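Local coordinates for protein CTD kinase subunit gamma (PDB 5CE7) that is probably required, with a second subunit, for activating the kinase subunit that hyperphosphorylates the RNA polymerase II C-terminal repeats, this chain being the gamma subunit's noncanonical CTD-interacting domain, at residues A[3-6]-A[7-11]; A[44-47]-A[48-52]. All coordinates share one frame; numbering follows the deposited sequence.

In the fold
Both contacts are local, lying along two different helices of one all-helical domain, and the helices pack on each other. Interaction 1 forms the first turns of helix 3-14 at the outer end of the fold, about 18 Å from centre to chain centre; interaction 2, in the last turns of helix 38-51, is about 10 Å from it. Their centres are about 14 Å apart, yet their side chains meet directly: Phe-10 CD2 is 3.6 Å from Cys-44 CB, Phe-10 CE2 is 3.9 Å from Ile-45 CG1, and Arg-7 CG is 3.8 Å from Cys-44 SG. At the far end Leu-11 CD2 approaches Glu-48 OE2 at 3.7 Å. Arg-7, Phe-10 and Leu-11 of interaction 1 thus meet Cys-44, Ile-45 and Glu-48 of interaction 2.

Interaction 1: A[3-6]-A[7-11]; sequences PFEG and RMTFL
Consecutive i to i+4 bonds tie residues 3-6 to residues 7-10, from Arg-7 N to Pro-3 O (2.9 Å) through to Phe-10 N to Gly-6 O (2.9 Å). Arg-7 starts with CG anti to the carbonyl carbon (chi1 -67°) and bends at chi3 (-62°), a course that brings its guanidinium back over the preceding turn. One face of that group covers Pro-3 O and Phe-4 CA, and NH1 lies 3.6 Å from Pro-3 CB. NH2 meets the edge of the Phe-4 ring, 3.8 Å from CD1; with the two planes 76° apart this is no stack. These are the opening turns of the first helix of the CTD-interacting domain, a right-handed superhelix, and Arg-7 NH1 joins them to helix 38-51 by a salt bridge with Asp-40. A leucine in place of Arg-7 would probably leave Asp-40 without its charged mate and uncover Pro-3 CB. On another side, the selenomethionine at Met-8 bends at chi2 and chi3, bringing CE obliquely to Phe-4 CZ at 3.6 Å. Glu-5 and Thr-9 run side by side, bridged by a water that donates to Glu-5 OE1 (2.9 Å) and sits 2.6 Å from Thr-9 OG1.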
loop_
_atom_site.group_PDB
_atom_site.type_symbol
_atom_site.label_atom_id
_atom_site.label_comp_id
_atom_site.label_asym_id
_atom_site.label_seq_id
_atom_site.Cartn_x
_atom_site.Cartn_y
_atom_site.Cartn_z
ATOM N N PRO A 3 -12.399 -17.294 -5.183
ATOM C CA PRO A 3 -11.607 -16.122 -5.575
ATOM C C PRO A 3 -12.411 -14.987 -6.224
ATOM O O PRO A 3 -12.136 -13.829 -5.914
ATOM C CB PRO A 3 -10.584 -16.714 -6.545
ATOM C CG PRO A 3 -10.327 -18.089 -5.968
ATOM C CD PRO A 3 -11.686 -18.561 -5.455
ATOM N N PHE A 4 -13.375 -15.295 -7.089
ATOM C CA PHE A 4 -14.146 -14.238 -7.756
ATOM C C PHE A 4 -14.934 -13.343 -6.802
ATOM O O PHE A 4 -14.875 -12.110 -6.907
ATOM C CB PHE A 4 -15.103 -14.798 -8.823
ATOM C CG PHE A 4 -15.900 -13.730 -9.527
ATOM C CD1 PHE A 4 -15.331 -12.978 -10.543
ATOM C CD2 PHE A 4 -17.203 -13.444 -9.133
ATOM C CE1 PHE A 4 -16.060 -11.985 -11.185
ATOM C CE2 PHE A 4 -17.935 -12.447 -9.769
ATOM C CZ PHE A 4 -17.356 -11.714 -10.786
ATOM N N GLU A 5 -15.698 -13.960 -5.904
ATOM C CA GLU A 5 -16.426 -13.207 -4.885
ATOM C C GLU A 5 -15.463 -12.401 -4.004
ATOM O O GLU A 5 -15.751 -11.260 -3.618
ATOM C CB GLU A 5 -17.280 -14.132 -4.007
ATOM C CG GLU A 5 -18.167 -13.337 -3.037
ATOM C CD GLU A 5 -18.994 -14.199 -2.084
ATOM O OE1 GLU A 5 -19.621 -13.627 -1.163
ATOM O OE2 GLU A 5 -19.019 -15.437 -2.243
ATOM N N GLY A 6 -14.318 -12.996 -3.694
ATOM C CA GLY A 6 -13.286 -12.314 -2.933
ATOM C C GLY A 6 -12.837 -11.018 -3.594
ATOM O O GLY A 6 -12.789 -9.965 -2.954
ATOM N N ARG A 7 -12.497 -11.098 -4.880
ATOM C CA ARG A 7 -12.064 -9.936 -5.643
ATOM C C ARG A 7 -13.177 -8.888 -5.732
ATOM O O ARG A 7 -12.932 -7.705 -5.529
ATOM C CB ARG A 7 -11.617 -10.344 -7.064
ATOM C CG ARG A 7 -10.341 -11.191 -7.109
ATOM C CD ARG A 7 -9.790 -11.351 -8.531
ATOM N NE ARG A 7 -10.715 -12.039 -9.428
ATOM C CZ ARG A 7 -10.777 -13.360 -9.578
ATOM N NH1 ARG A 7 -9.941 -14.147 -8.918
ATOM N NH2 ARG A 7 -11.662 -13.893 -10.411
HETATM N N MSE A 8 -14.395 -9.324 -6.048
HETATM C CA MSE A 8 -15.530 -8.408 -6.201
HETATM C C MSE A 8 -15.805 -7.605 -4.921
HETATM O O MSE A 8 -15.917 -6.369 -4.945
HETATM C CB MSE A 8 -16.803 -9.173 -6.598
HETATM C CG MSE A 8 -17.987 -8.241 -6.864
HETATM SE SE MSE A 8 -17.618 -6.999 -8.338
HETATM C CE MSE A 8 -17.661 -8.319 -9.756
ATOM N N THR A 9 -15.925 -8.321 -3.813
ATOM C CA THR A 9 -16.137 -7.701 -2.512
ATOM C C THR A 9 -14.974 -6.795 -2.110
ATOM O O THR A 9 -15.182 -5.663 -1.649
ATOM C CB THR A 9 -16.379 -8.766 -1.429
ATOM O OG1 THR A 9 -17.499 -9.574 -1.808
ATOM C CG2 THR A 9 -16.681 -8.106 -0.076
ATOM N N PHE A 10 -13.748 -7.281 -2.284
ATOM C CA PHE A 10 -12.573 -6.490 -1.913
ATOM C C PHE A 10 -12.492 -5.189 -2.714
ATOM O O PHE A 10 -12.207 -4.128 -2.156
ATOM C CB PHE A 10 -11.287 -7.320 -2.046
ATOM C CG PHE A 10 -10.055 -6.649 -1.493
ATOM C CD1 PHE A 10 -9.982 -6.284 -0.147
ATOM C CD2 PHE A 10 -8.950 -6.415 -2.307
ATOM C CE1 PHE A 10 -8.837 -5.684 0.369
ATOM C CE2 PHE A 10 -7.802 -5.812 -1.793
ATOM C CZ PHE A 10 -7.744 -5.450 -0.461
ATOM N N LEU A 11 -12.759 -5.261 -4.012
ATOM C CA LEU A 11 -12.765 -4.061 -4.848
ATOM C C LEU A 11 -13.794 -3.025 -4.353
ATOM O O LEU A 11 -13.513 -1.826 -4.332
ATOM C CB LEU A 11 -12.991 -4.415 -6.337
ATOM C CG LEU A 11 -11.787 -4.975 -7.118
ATOM C CD1 LEU A 11 -12.204 -5.467 -8.508
ATOM C CD2 LEU A 11 -10.657 -3.912 -7.223
HETATM O O HOH W 1 -18.765 -11.057 -0.130
#

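Interaction 2: A[44-47]-A[48-52]; sequences CIWE and ELESG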
loop_
_atom_site.group_PDB
_atom_site.type_symbol
_atom_site.label_atom_id
_atom_site.label_comp_id
_atom_site.label_asym_id
_atom_site.label_seq_id
_atom_site.Cartn_x
_atom_site.Cartn_y
_atom_site.Cartn_z
ATOM N N CYS A 44 -5.725 -6.897 -6.820
ATOM C CA CYS A 44 -6.795 -5.898 -6.761
ATOM C C CYS A 44 -6.220 -4.538 -6.348
ATOM O O CYS A 44 -6.636 -3.496 -6.861
ATOM C CB CYS A 44 -7.868 -6.311 -5.749
ATOM S SG CYS A 44 -8.892 -7.748 -6.193
ATOM N N ILE A 45 -5.279 -4.562 -5.407
ATOM C CA ILE A 45 -4.611 -3.340 -4.939
ATOM C C ILE A 45 -3.881 -2.653 -6.087
ATOM O O ILE A 45 -4.060 -1.453 -6.316
ATOM C CB ILE A 45 -3.620 -3.620 -3.771
ATOM C CG1 ILE A 45 -4.371 -4.199 -2.559
ATOM C CG2 ILE A 45 -2.871 -2.323 -3.395
ATOM C CD1 ILE A 45 -3.464 -4.711 -1.431
ATOM N N TRP A 46 -3.084 -3.415 -6.834
ATOM C CA TRP A 46 -2.386 -2.856 -8.002
ATOM C C TRP A 46 -3.314 -2.434 -9.147
ATOM O O TRP A 46 -3.022 -1.470 -9.864
ATOM C CB TRP A 46 -1.270 -3.790 -8.496
ATOM C CG TRP A 46 0.002 -3.545 -7.731
ATOM C CD1 TRP A 46 0.472 -4.254 -6.670
ATOM C CD2 TRP A 46 0.925 -2.464 -7.937
ATOM N NE1 TRP A 46 1.644 -3.690 -6.205
ATOM C CE2 TRP A 46 1.945 -2.600 -6.972
ATOM C CE3 TRP A 46 0.985 -1.405 -8.846
ATOM C CZ2 TRP A 46 3.028 -1.706 -6.898
ATOM C CZ3 TRP A 46 2.060 -0.515 -8.765
ATOM C CH2 TRP A 46 3.069 -0.677 -7.799
ATOM N N GLU A 47 -4.427 -3.145 -9.315
ATOM C CA GLU A 47 -5.428 -2.744 -10.304
ATOM C C GLU A 47 -5.965 -1.343 -9.986
ATOM O O GLU A 47 -6.163 -0.516 -10.880
ATOM C CB GLU A 47 -6.587 -3.746 -10.327
ATOM C CG GLU A 47 -7.642 -3.467 -11.392
ATOM C CD GLU A 47 -8.786 -4.487 -11.363
ATOM O OE1 GLU A 47 -8.819 -5.298 -10.420
ATOM O OE2 GLU A 47 -9.647 -4.456 -12.275
ATOM N N GLU A 48 -6.238 -1.099 -8.711
ATOM C CA GLU A 48 -6.759 0.194 -8.272
ATOM C C GLU A 48 -5.673 1.277 -8.326
ATOM O O GLU A 48 -5.958 2.429 -8.642
ATOM C CB GLU A 48 -7.330 0.093 -6.854
ATOM C CG GLU A 48 -8.611 -0.703 -6.759
ATOM C CD GLU A 48 -9.841 0.147 -7.026
ATOM O OE1 GLU A 48 -9.990 1.203 -6.362
ATOM O OE2 GLU A 48 -10.644 -0.226 -7.911
ATOM N N LEU A 49 -4.432 0.911 -8.031
ATOM C CA LEU A 49 -3.307 1.850 -8.215
ATOM C C LEU A 49 -3.182 2.314 -9.661
ATOM O O LEU A 49 -3.096 3.512 -9.941
ATOM C CB LEU A 49 -1.974 1.219 -7.792
ATOM C CG LEU A 49 -1.656 1.187 -6.300
ATOM C CD1 LEU A 49 -2.901 0.846 -5.581
ATOM C CD2 LEU A 49 -0.582 0.162 -5.983
ATOM N N GLU A 50 -3.173 1.355 -10.582
ATOM C CA GLU A 50 -2.952 1.633 -12.003
ATOM C C GLU A 50 -3.998 2.529 -12.633
ATOM O O GLU A 50 -3.692 3.331 -13.512
ATOM C CB GLU A 50 -2.902 0.328 -12.802
ATOM C CG GLU A 50 -1.544 0.001 -13.340
ATOM C CD GLU A 50 -0.588 -0.356 -12.241
ATOM O OE1 GLU A 50 -0.967 -1.192 -11.393
ATOM O OE2 GLU A 50 0.530 0.204 -12.214
ATOM N N SER A 51 -5.241 2.378 -12.204
ATOM C CA SER A 51 -6.333 3.108 -12.829
ATOM C C SER A 51 -6.827 4.263 -11.969
ATOM O O SER A 51 -7.721 5.003 -12.380
ATOM C CB SER A 51 -7.486 2.151 -13.184
ATOM O OG SER A 51 -8.060 1.581 -12.017
ATOM N N GLY A 52 -6.230 4.431 -10.789
ATOM C CA GLY A 52 -6.680 5.443 -9.844
ATOM C C GLY A 52 -6.063 6.813 -10.074
ATOM O O GLY A 52 -4.964 6.934 -10.635
#
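The C-terminal turns of helix 38-51 bring Leu-49 beneath the indole of Trp-46, three residues earlier. Leu-49 CD2 stands 3.6 Å from the centroid of the six-membered ring and only 14° off its normal, which defines a CH-pi contact over the face. The same methyl is within 3.6 Å of Trp-46 CE3, so it sits over the benzene half of the indole. Glu-50 arrives from a different direction: bent at chi2, it sets OE1 at the edge of the ring, 3.2 Å from Trp-46 CE3, with its carboxylate turned just 13° from the ring plane. An acceptor at this position would face the slightly positive ring hydrogens. The rotation of the indole is also fixed by a hydrogen bond from its NE1 to Tyr-42 OH, one turn back.

Backbone bonds continue from Glu-48 N to Cys-44 O (3.1 Å) and from Glu-50 N to Trp-46 O (2.9 Å), then fade. Ser-51 N to Glu-47 O is weak at 3.3 Å, and Ser-51 OG comes within 3.0 Å of the same oxygen. Earlier in the segment, Glu-48 rests its CG 3.4 Å from Cys-44 O. Ile-45 and Leu-49 both lean outward on Ile-60 of helix 54-73, while Trp-46 and Leu-49 touch Leu-91 of helix 88-95. Gly-52 then departs from helical phi/psi, with a psi of 154° that directs the chain into the link to helix 54-73. The weakening of the last i to i+4 bond and the exit at Gly-52 mark a helix C-terminus, here in the alpha-helical right-handed superhelix of the CTD-interacting domain.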